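Local atomic coordinates of transcriptional regulator nlh2 (Aquifex aeolicus, PDB entry 4G3V), a protein that probably activates sigma-54-dependent transcription, with its GAF domain, the part in this model, acting as a regulatory module seen in an inactive state. Residues Ile9-Glu14 against Leu33-Ser38; Glu27-Val32 against Ile47-Gly52; Asn53-Ala58 against Lys127-Ile132; Ile120-Glu125 against Phe159-Glu164. All coordinates share one frame; numbering follows the deposited sequence. Where two conformers were deposited one is given.

Contact 1 (Ile9-Glu14 against Leu33-Ser38); sequences INVVNE and LKVLYS
This is an apolar helix-helix contact between helix 4-19 and helix 25-40, two helices that run in roughly opposite senses on the same side of the domain. Val35 is the shared residue: its two methyls part like a fork, and each takes a different partner on the facing helix. Val35 CG2 meets Val11 CG2 methyl to methyl at 4.0 Å, near the point where the backbones come closest, with Val11 CA 6.9 Å from Val35 CA. The same Val11 CG2 also rests 3.9 Å from Val35 O, so it covers backbone as well as side chain. Val11 can do this because CG2 is swung opposite its own backbone N, while CG1 takes the tight place between N and the carbonyl carbon (chi1 82°).

In the GAF fold of this chain the antiparallel sheet carries helix 25-40 on one face together with the long helix 139-162, and helix 4-19 packs over these two. Val11 also touches Tyr39 and Leu40, and Val35 reaches Ile15 and Ile18, which extends the seam in both directions.

Glu14 joins in through its aliphatic part. Glu14 CG sits 4.1 Å from Val35 CG1, the two side chains meeting nearly at right angles, and the bend that follows at chi2 (67°) steers the carboxylate off the methyl. From another side of helix 4-19, Asn13 OD1 accepts hydrogen bonds from Asn150 and Asn154 of the second subunit.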
# COMPACT_ATOMS: atom_id res chain seq x y z
N ILE A 9 -5.52 -8.04 -1.85
CA ILE A 9 -5.23 -7.82 -0.44
C ILE A 9 -4.12 -8.77 0.01
O ILE A 9 -3.13 -8.36 0.65
CB ILE A 9 -6.50 -8.03 0.41
CG1 ILE A 9 -7.46 -6.85 0.18
CG2 ILE A 9 -6.15 -8.17 1.88
CD1 ILE A 9 -8.89 -7.11 0.63
N ASN A 10 -4.27 -10.04 -0.36
CA ASN A 10 -3.28 -11.04 0.01
C ASN A 10 -1.90 -10.80 -0.60
O ASN A 10 -0.87 -11.02 0.06
CB ASN A 10 -3.80 -12.46 -0.30
CG ASN A 10 -4.95 -12.87 0.62
OD1 ASN A 10 -5.04 -12.39 1.76
ND2 ASN A 10 -5.82 -13.76 0.15
N VAL A 11 -1.85 -10.35 -1.84
CA VAL A 11 -0.54 -10.11 -2.46
C VAL A 11 0.16 -8.91 -1.82
O VAL A 11 1.39 -8.90 -1.67
CB VAL A 11 -0.59 -9.97 -4.01
CG1 VAL A 11 -0.99 -8.60 -4.43
CG2 VAL A 11 0.78 -10.32 -4.61
N VAL A 12 -0.60 -7.90 -1.44
CA VAL A 12 -0.03 -6.76 -0.73
C VAL A 12 0.53 -7.21 0.62
O VAL A 12 1.66 -6.84 1.00
CB VAL A 12 -1.07 -5.63 -0.56
CG1 VAL A 12 -0.63 -4.64 0.53
CG2 VAL A 12 -1.28 -4.92 -1.90
N ASN A 13 -0.21 -8.01 1.37
CA ASN A 13 0.33 -8.55 2.62
C ASN A 13 1.60 -9.37 2.39
O ASN A 13 2.57 -9.26 3.14
CB ASN A 13 -0.70 -9.43 3.35
CG ASN A 13 -1.92 -8.66 3.79
OD1 ASN A 13 -1.88 -7.44 3.93
ND2 ASN A 13 -3.02 -9.38 4.03
N GLU A 14 1.59 -10.20 1.35
CA GLU A 14 2.73 -11.08 1.05
C GLU A 14 3.96 -10.27 0.64
O GLU A 14 5.07 -10.54 1.07
CB GLU A 14 2.34 -12.06 -0.05
CG GLU A 14 3.47 -12.97 -0.54
CD GLU A 14 3.98 -13.97 0.47
OE1 GLU A 14 3.51 -13.99 1.63
OE2 GLU A 14 4.87 -14.75 0.09
N LEU A 33 8.01 -9.68 -8.09
CA LEU A 33 7.49 -9.93 -9.43
C LEU A 33 6.94 -11.35 -9.56
O LEU A 33 5.95 -11.58 -10.26
CB LEU A 33 8.56 -9.66 -10.49
CG LEU A 33 9.10 -8.22 -10.50
CD1 LEU A 33 10.08 -7.98 -11.65
CD2 LEU A 33 7.96 -7.22 -10.58
N LYS A 34 7.58 -12.30 -8.87
CA LYS A 34 7.11 -13.67 -8.89
C LYS A 34 5.73 -13.79 -8.26
O LYS A 34 4.86 -14.51 -8.78
CB LYS A 34 8.10 -14.58 -8.16
CG LYS A 34 7.75 -16.05 -8.20
CD LYS A 34 8.73 -16.87 -7.37
CE LYS A 34 10.16 -16.71 -7.85
NZ LYS A 34 11.11 -17.46 -6.99
N VAL A 35 5.50 -13.09 -7.16
CA VAL A 35 4.18 -13.17 -6.53
C VAL A 35 3.13 -12.39 -7.35
O VAL A 35 1.96 -12.75 -7.36
CB VAL A 35 4.17 -12.81 -5.01
CG1 VAL A 35 5.06 -13.78 -4.23
CG2 VAL A 35 4.60 -11.41 -4.75
N LEU A 36 3.54 -11.34 -8.06
CA LEU A 36 2.59 -10.68 -8.96
C LEU A 36 2.11 -11.66 -10.02
O LEU A 36 0.94 -11.65 -10.42
CB LEU A 36 3.23 -9.47 -9.63
CG LEU A 36 3.27 -8.23 -8.75
CD1 LEU A 36 3.95 -7.08 -9.46
CD2 LEU A 36 1.85 -7.85 -8.37
N TYR A 37 3.01 -12.51 -10.47
CA TYR A 37 2.62 -13.56 -11.40
C TYR A 37 1.73 -14.61 -10.71
O TYR A 37 0.66 -14.94 -11.20
CB TYR A 37 3.86 -14.22 -11.97
CG TYR A 37 3.55 -15.47 -12.74
CD1 TYR A 37 3.05 -15.40 -14.02
CD2 TYR A 37 3.74 -16.72 -12.17
CE1 TYR A 37 2.77 -16.55 -14.73
CE2 TYR A 37 3.46 -17.86 -12.86
CZ TYR A 37 2.98 -17.77 -14.14
OH TYR A 37 2.70 -18.93 -14.81
N SER A 38 2.18 -15.13 -9.58
CA SER A 38 1.46 -16.23 -8.95
C SER A 38 0.10 -15.81 -8.37
O SER A 38 -0.86 -16.57 -8.45
CB SER A 38 2.34 -16.88 -7.87
OG SER A 38 2.48 -16.02 -6.76

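Contact 2 (Glu27-Val32 against Ile47-Gly52); sequences ESLKEV and IAIREG
Leu29 on helix 25-40 is the side chain that reaches down to strand 44-51, where Ile47 and Ile49 receive it. Leu29 CB faces Ile47 CD1 at 4.1 Å, and Ile47 CD1 also lies 4.0 Å from Leu29 O, so the end of the isoleucine is tucked against both the root of the leucine and its carbonyl. Beyond CB the chain leaves beside the backbone N, with CG anti to the carbonyl carbon (chi1 -59°), and CG divides it. Leu29 CD1 runs on to the second isoleucine and touches Ile49 CD1 at 3.9 Å, methyl end against methyl end. Leu29 CD2 keeps to the first isoleucine, 4.2 Å from Ile47 CD1.

On the strand, Ile47 and Ile49 are two residues apart and therefore project from the same face, while Ala48 between them points from the other. Both isoleucines are stretched out along CG1 to CD1, which lets a methyl from each meet the leucine at different places: Ile47 CD1 along the base and the CD2 branch, Ile49 CD1 at the CD1 branch.

The surroundings are largely apolar. Leu156 of helix 139-162 packs on both Leu29 and Ile47, and Phe160 of the same helix lies on Ile49, so Leu29 is held among strand and helix side chains. Every contact across these two segments is van der Waals. A helix laid over an antiparallel sheet, its buried leucine resting on alternate residues of a central strand, is part of the helix-on-sheet core expected of a GAF fold.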
# COMPACT_ATOMS: atom_id res chain seq x y z
N GLU A 27 17.12 -10.20 -4.90
CA GLU A 27 16.23 -11.35 -4.67
C GLU A 27 14.85 -10.86 -4.23
O GLU A 27 13.83 -11.44 -4.62
CB GLU A 27 16.79 -12.31 -3.61
CG GLU A 27 18.10 -13.05 -4.02
CD GLU A 27 17.90 -14.21 -5.00
OE1 GLU A 27 18.80 -15.07 -5.09
OE2 GLU A 27 16.86 -14.28 -5.70
N SER A 28 14.81 -9.80 -3.42
CA SER A 28 13.55 -9.24 -2.93
C SER A 28 12.69 -8.74 -4.09
O SER A 28 11.49 -9.05 -4.18
CB SER A 28 13.81 -8.10 -1.93
OG SER A 28 14.47 -8.58 -0.76
N LEU A 29 13.30 -7.97 -4.99
CA LEU A 29 12.58 -7.43 -6.14
C LEU A 29 12.06 -8.55 -7.02
O LEU A 29 10.92 -8.51 -7.47
CB LEU A 29 13.46 -6.52 -6.98
CG LEU A 29 14.07 -5.29 -6.30
CD1 LEU A 29 14.80 -4.44 -7.34
CD2 LEU A 29 13.00 -4.49 -5.59
N LYS A 30 12.90 -9.55 -7.26
CA LYS A 30 12.48 -10.68 -8.07
C LYS A 30 11.29 -11.40 -7.43
O LYS A 30 10.37 -11.79 -8.13
CB LYS A 30 13.65 -11.66 -8.26
CG LYS A 30 13.32 -12.81 -9.17
CD LYS A 30 13.17 -12.34 -10.62
CE LYS A 30 12.96 -13.52 -11.56
NZ LYS A 30 13.38 -13.19 -12.94
N GLU A 31 11.32 -11.57 -6.11
CA GLU A 31 10.25 -12.31 -5.44
C GLU A 31 8.94 -11.53 -5.51
O GLU A 31 7.86 -12.11 -5.65
CB GLU A 31 10.63 -12.62 -3.99
CG GLU A 31 9.68 -13.58 -3.29
CD GLU A 31 9.78 -15.02 -3.76
OE1 GLU A 31 10.64 -15.35 -4.61
OE2 GLU A 31 8.98 -15.84 -3.25
N VAL A 32 9.01 -10.20 -5.44
CA VAL A 32 7.82 -9.38 -5.67
C VAL A 32 7.19 -9.66 -7.05
O VAL A 32 5.98 -9.87 -7.17
CB VAL A 32 8.14 -7.88 -5.52
CG1 VAL A 32 6.94 -7.01 -5.97
CG2 VAL A 32 8.51 -7.57 -4.10
N ILE A 47 11.14 -3.99 -12.71
CA ILE A 47 11.34 -2.89 -11.79
C ILE A 47 12.63 -2.22 -12.25
O ILE A 47 13.66 -2.88 -12.35
CB ILE A 47 11.43 -3.38 -10.33
CG1 ILE A 47 10.09 -3.96 -9.91
CG2 ILE A 47 11.85 -2.25 -9.41
CD1 ILE A 47 10.10 -4.78 -8.62
N ALA A 48 12.54 -0.94 -12.58
CA ALA A 48 13.69 -0.17 -13.02
C ALA A 48 14.07 0.85 -11.95
O ALA A 48 13.20 1.42 -11.28
CB ALA A 48 13.39 0.54 -14.31
N ILE A 49 15.37 1.05 -11.78
CA ILE A 49 15.86 1.90 -10.71
C ILE A 49 16.71 3.02 -11.26
O ILE A 49 17.43 2.85 -12.25
CB ILE A 49 16.69 1.06 -9.72
CG1 ILE A 49 15.79 -0.01 -9.12
CG2 ILE A 49 17.28 1.95 -8.65
CD1 ILE A 49 16.52 -1.04 -8.28
N ARG A 50 16.63 4.17 -10.60
CA ARG A 50 17.36 5.37 -11.01
C ARG A 50 18.83 5.27 -10.67
O ARG A 50 19.20 5.06 -9.52
CB ARG A 50 16.77 6.58 -10.30
CG ARG A 50 17.30 7.91 -10.78
CD ARG A 50 16.41 8.99 -10.20
NE ARG A 50 16.62 10.31 -10.78
CZ ARG A 50 15.73 11.29 -10.72
NH1 ARG A 50 14.56 11.10 -10.10
NH2 ARG A 50 15.98 12.47 -11.27
N GLU A 51 19.67 5.43 -11.69
CA GLU A 51 21.11 5.53 -11.50
C GLU A 51 21.54 6.85 -12.11
O GLU A 51 21.53 6.99 -13.33
CB GLU A 51 21.82 4.36 -12.17
CG GLU A 51 21.35 3.00 -11.69
CD GLU A 51 21.99 1.85 -12.46
OE1 GLU A 51 22.78 2.11 -13.39
OE2 GLU A 51 21.69 0.68 -12.13
N GLY A 52 21.88 7.81 -11.27
CA GLY A 52 22.13 9.17 -11.73
C GLY A 52 20.82 9.79 -12.17
O GLY A 52 19.95 10.09 -11.33

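Contact 3 (Asn53-Ala58 against Lys127-Ile132); sequences NTLRIA and KGVITI
No ring, amide or other flat side chain has a face or edge in this contact; Leu55 meets Val129 and Gly128 through tetrahedral carbons alone. The Leu55 fork does all the touching, carried across by a CG that lies anti to the carbonyl carbon (chi1 -74°). Leu55 CD1 presses on Val129 CG2 at 3.5 Å, tighter than usual for two methyls, and lies 3.9 Å from Val129 CB, the two side chains being set about at right angles. The other branch, Leu55 CD2, comes down on the backbone, 4.0 Å from Gly128 CA.

Strands 54-61 and 125-135 are not neighbours in the antiparallel sheet: strand 44-51 runs between them. Leu55 CA is nevertheless only 6.7 Å from Gly128 CA, which implies that the sheet is strongly twisted or coiled here. Gly128 and Lys127 form a classic beta bulge opposite Ile120. Helix 76-84 covers this face, with Thr78 touching both Leu55 and Val129.

Chemically the contact is apolar packing of buried carbons with no directional bond in it, so it depends on shape, and the short methyl pair marks a locally tight spot.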
# COMPACT_ATOMS: atom_id res chain seq x y z
N ASN A 53 20.66 9.98 -13.47
CA ASN A 53 19.41 10.50 -14.02
C ASN A 53 18.84 9.57 -15.09
O ASN A 53 18.15 10.02 -16.00
CB ASN A 53 19.62 11.91 -14.60
CG ASN A 53 18.36 12.76 -14.53
OD1 ASN A 53 17.58 12.66 -13.58
ND2 ASN A 53 18.15 13.60 -15.54
N THR A 54 19.13 8.28 -14.98
CA THR A 54 18.62 7.30 -15.94
C THR A 54 18.07 6.10 -15.19
O THR A 54 18.59 5.73 -14.14
CB THR A 54 19.73 6.83 -16.92
OG1 THR A 54 19.20 5.90 -17.86
CG2 THR A 54 20.86 6.16 -16.16
N LEU A 55 17.01 5.49 -15.73
CA LEU A 55 16.45 4.28 -15.14
C LEU A 55 17.08 3.06 -15.79
O LEU A 55 17.20 2.99 -17.01
CB LEU A 55 14.95 4.18 -15.37
CG LEU A 55 13.98 5.06 -14.58
CD1 LEU A 55 12.56 4.56 -14.82
CD2 LEU A 55 14.31 5.07 -13.11
N ARG A 56 17.48 2.10 -14.97
CA ARG A 56 17.95 0.82 -15.48
C ARG A 56 17.15 -0.32 -14.87
O ARG A 56 16.83 -0.29 -13.68
CB ARG A 56 19.42 0.63 -15.13
CG ARG A 56 20.35 1.56 -15.88
CD ARG A 56 21.69 0.88 -16.12
NE ARG A 56 21.54 -0.31 -16.95
CZ ARG A 56 22.28 -1.41 -16.85
NH1 ARG A 56 23.24 -1.50 -15.93
NH2 ARG A 56 22.06 -2.43 -17.66
N ILE A 57 16.83 -1.33 -15.68
CA ILE A 57 16.13 -2.49 -15.16
C ILE A 57 16.99 -3.18 -14.11
O ILE A 57 18.15 -3.53 -14.36
CB ILE A 57 15.73 -3.47 -16.29
CG1 ILE A 57 14.62 -2.84 -17.13
CG2 ILE A 57 15.26 -4.80 -15.70
CD1 ILE A 57 13.96 -3.77 -18.12
N ALA A 58 16.40 -3.37 -12.93
CA ALA A 58 17.06 -4.01 -11.80
C ALA A 58 16.57 -5.44 -11.62
O ALA A 58 17.30 -6.31 -11.16
CB ALA A 58 16.81 -3.22 -10.54
N LYS A 127 12.57 7.31 -7.63
CA LYS A 127 13.79 6.53 -7.57
C LYS A 127 13.70 5.29 -8.45
O LYS A 127 14.67 4.56 -8.60
CB LYS A 127 14.06 6.10 -6.13
CG LYS A 127 14.21 7.26 -5.17
CD LYS A 127 15.36 8.13 -5.59
CE LYS A 127 15.97 8.87 -4.41
NZ LYS A 127 17.24 9.54 -4.79
N GLY A 128 12.51 5.03 -8.99
CA GLY A 128 12.33 3.90 -9.89
C GLY A 128 10.92 3.84 -10.45
O GLY A 128 10.07 4.70 -10.17
N VAL A 129 10.68 2.82 -11.26
CA VAL A 129 9.34 2.59 -11.82
C VAL A 129 9.10 1.09 -11.84
O VAL A 129 10.02 0.32 -12.13
CB VAL A 129 9.23 3.13 -13.27
CG1 VAL A 129 7.91 2.71 -13.92
CG2 VAL A 129 9.44 4.66 -13.29
N ILE A 130 7.88 0.67 -11.51
CA ILE A 130 7.50 -0.72 -11.75
C ILE A 130 6.52 -0.72 -12.91
O ILE A 130 5.56 0.06 -12.91
CB ILE A 130 6.90 -1.40 -10.51
CG1 ILE A 130 6.36 -2.79 -10.87
CG2 ILE A 130 5.81 -0.56 -9.87
CD1 ILE A 130 5.91 -3.62 -9.66
N THR A 131 6.80 -1.57 -13.89
CA THR A 131 6.01 -1.65 -15.11
C THR A 131 5.54 -3.09 -15.31
O THR A 131 6.34 -4.04 -15.23
CB THR A 131 6.84 -1.22 -16.32
OG1 THR A 131 7.20 0.16 -16.17
CG2 THR A 131 6.08 -1.44 -17.63
N ILE A 132 4.26 -3.24 -15.58
CA ILE A 132 3.69 -4.57 -15.80
C ILE A 132 2.86 -4.60 -17.08
O ILE A 132 2.32 -3.59 -17.51
CB ILE A 132 2.83 -5.05 -14.60
CG1 ILE A 132 1.51 -4.28 -14.51
CG2 ILE A 132 3.58 -4.89 -13.29
CD1 ILE A 132 0.34 -4.98 -15.13

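Contact 4 (Ile120-Glu125 against Phe159-Glu164); sequences IKVGGE and FFKLRE
Strand 113-122 brings Val122 to its end and turns back through a type I' beta turn from Val122 to Glu125, closed by the paired bonds Val122 N to Glu125 O and Glu125 N to Val122 O, with both middle residues glycines at positive phi. Just before the turn, Ile120 and Val122 face the last turns of helix 139-162. Ile120 CG2 stands over the centre of the Phe160 ring as a CH-pi contact, 3.8 Å from the centroid and only 14° off the ring normal. The longer arm of the same isoleucine reaches the rim, Ile120 CD1 lying 4.0 Å from Phe160 CZ.

Phe160 takes up this place with CG anti to its carbonyl carbon (chi1 -77°), which drops the ring toward the sheet and leaves CB for Val122. Val122 CG2 packs on Phe160 CB at 3.7 Å. This is how the C-terminal helix of the GAF domain is seated on its antiparallel sheet: Lys127 of the adjacent strand 125-135 also touches Phe160. Were Phe160 cut back to an alanine, Ile120 CG2 would probably lose the aromatic face it rests on, leaving a gap between helix and sheet.

The second methyl of Val122, CG1, lies 4.0 Å from Lys161 CD, so that the lysine covers the valine with its aliphatic chain, bent at chi2. At this end the second subunit is close by: its Thr20 packs on Val122, and Thr20 OG1 of that subunit hydrogen-bonds to Gly123 N.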
# COMPACT_ATOMS: atom_id res chain seq x y z
N ILE A 120 8.08 4.66 -8.19
CA ILE A 120 8.59 4.22 -6.91
C ILE A 120 9.29 5.43 -6.32
O ILE A 120 10.33 5.86 -6.83
CB ILE A 120 9.61 3.07 -7.10
CG1 ILE A 120 8.91 1.85 -7.69
CG2 ILE A 120 10.26 2.69 -5.77
CD1 ILE A 120 9.88 0.77 -8.20
N LYS A 121 8.72 5.98 -5.25
CA LYS A 121 9.16 7.25 -4.69
C LYS A 121 9.69 7.14 -3.27
O LYS A 121 9.11 6.45 -2.43
CB LYS A 121 8.00 8.24 -4.66
CG LYS A 121 7.52 8.66 -6.04
CD LYS A 121 6.59 9.86 -5.95
CE LYS A 121 5.98 10.19 -7.27
NZ LYS A 121 5.10 11.39 -7.18
N VAL A 122 10.79 7.85 -3.03
CA VAL A 122 11.37 7.99 -1.71
C VAL A 122 11.42 9.48 -1.36
O VAL A 122 12.08 10.28 -2.05
CB VAL A 122 12.78 7.41 -1.66
CG1 VAL A 122 13.37 7.61 -0.27
CG2 VAL A 122 12.77 5.93 -2.05
N GLY A 123 10.72 9.84 -0.30
CA GLY A 123 10.59 11.24 0.08
C GLY A 123 9.91 12.05 -1.02
O GLY A 123 10.17 13.25 -1.18
N GLY A 124 9.04 11.39 -1.79
CA GLY A 124 8.36 12.06 -2.88
C GLY A 124 9.18 12.18 -4.16
O GLY A 124 8.68 12.66 -5.17
N GLU A 125 10.44 11.74 -4.14
CA GLU A 125 11.27 11.78 -5.35
C GLU A 125 11.26 10.45 -6.06
O GLU A 125 11.38 9.40 -5.41
CB GLU A 125 12.72 12.14 -5.00
CG GLU A 125 12.91 13.53 -4.47
CD GLU A 125 14.38 13.93 -4.41
OE1 GLU A 125 15.25 13.02 -4.40
OE2 GLU A 125 14.66 15.15 -4.38
N PHE A 159 10.76 0.15 0.60
CA PHE A 159 11.87 -0.81 0.53
C PHE A 159 13.17 -0.13 0.09
O PHE A 159 14.24 -0.42 0.63
CB PHE A 159 11.53 -1.93 -0.43
CG PHE A 159 12.55 -3.05 -0.44
CD1 PHE A 159 12.74 -3.84 0.68
CD2 PHE A 159 13.31 -3.31 -1.57
CE1 PHE A 159 13.68 -4.87 0.66
CE2 PHE A 159 14.23 -4.33 -1.60
CZ PHE A 159 14.42 -5.11 -0.48
N PHE A 160 13.08 0.75 -0.90
CA PHE A 160 14.26 1.49 -1.36
C PHE A 160 14.87 2.32 -0.21
O PHE A 160 16.11 2.41 -0.07
CB PHE A 160 13.92 2.42 -2.53
CG PHE A 160 13.77 1.72 -3.87
CD1 PHE A 160 13.40 0.39 -3.97
CD2 PHE A 160 13.98 2.43 -5.05
CE1 PHE A 160 13.26 -0.23 -5.21
CE2 PHE A 160 13.83 1.83 -6.29
CZ PHE A 160 13.46 0.50 -6.37
N LYS A 161 14.01 2.93 0.60
CA LYS A 161 14.46 3.68 1.77
C LYS A 161 15.10 2.74 2.80
O LYS A 161 16.16 3.03 3.36
CB LYS A 161 13.27 4.41 2.39
CG LYS A 161 13.59 5.24 3.65
CD LYS A 161 14.47 6.43 3.35
CE LYS A 161 14.81 7.19 4.63
NZ LYS A 161 15.50 8.46 4.35
N LEU A 162 14.46 1.59 3.01
CA LEU A 162 14.96 0.59 3.95
C LEU A 162 16.39 0.17 3.61
O LEU A 162 17.23 0.03 4.49
CB LEU A 162 14.04 -0.63 3.93
CG LEU A 162 14.33 -1.74 4.93
CD1 LEU A 162 14.38 -1.20 6.34
CD2 LEU A 162 13.26 -2.81 4.81
N ARG A 163 16.64 -0.02 2.32
CA ARG A 163 17.91 -0.56 1.87
C ARG A 163 18.88 0.52 1.39
O ARG A 163 19.90 0.22 0.78
CB ARG A 163 17.65 -1.59 0.77
CG ARG A 163 16.77 -2.74 1.25
CD ARG A 163 17.43 -3.50 2.41
NE ARG A 163 16.68 -4.69 2.78
CZ ARG A 163 16.87 -5.89 2.25
NH1 ARG A 163 17.80 -6.10 1.32
NH2 ARG A 163 16.11 -6.89 2.66
N GLU A 164 18.55 1.77 1.67
CA GLU A 164 19.45 2.89 1.39
C GLU A 164 19.84 2.96 -0.08
O GLU A 164 21.04 3.06 -0.39
CB GLU A 164 20.76 2.73 2.19
CG GLU A 164 20.61 2.69 3.69
CD GLU A 164 21.96 2.72 4.39
OE1 GLU A 164 22.01 3.08 5.59
OE2 GLU A 164 22.97 2.37 3.74

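From the N terminus, contact 1 comes first, folding helix 25-40 back against helix 4-19 and closing a short loop. Contact 2 starts inside that loop, on the same helix, and ends beyond it on strand 44-51, so the two cross; Leu33 touches Ile47 where they meet. The chain then turns into strand 54-61, from which contact 3 spans 68 residues to strand 125-135. Contact 4 starts within that span, at 120-125, and ends on helix 139-162, crossing contact 3. Contacts 2, 3 and 4 share one sheet, and Ile47 against Ile120 joins 2 to 4. Contacts 1 and 4, about 9 Å apart at their nearest atoms, both touch the second subunit.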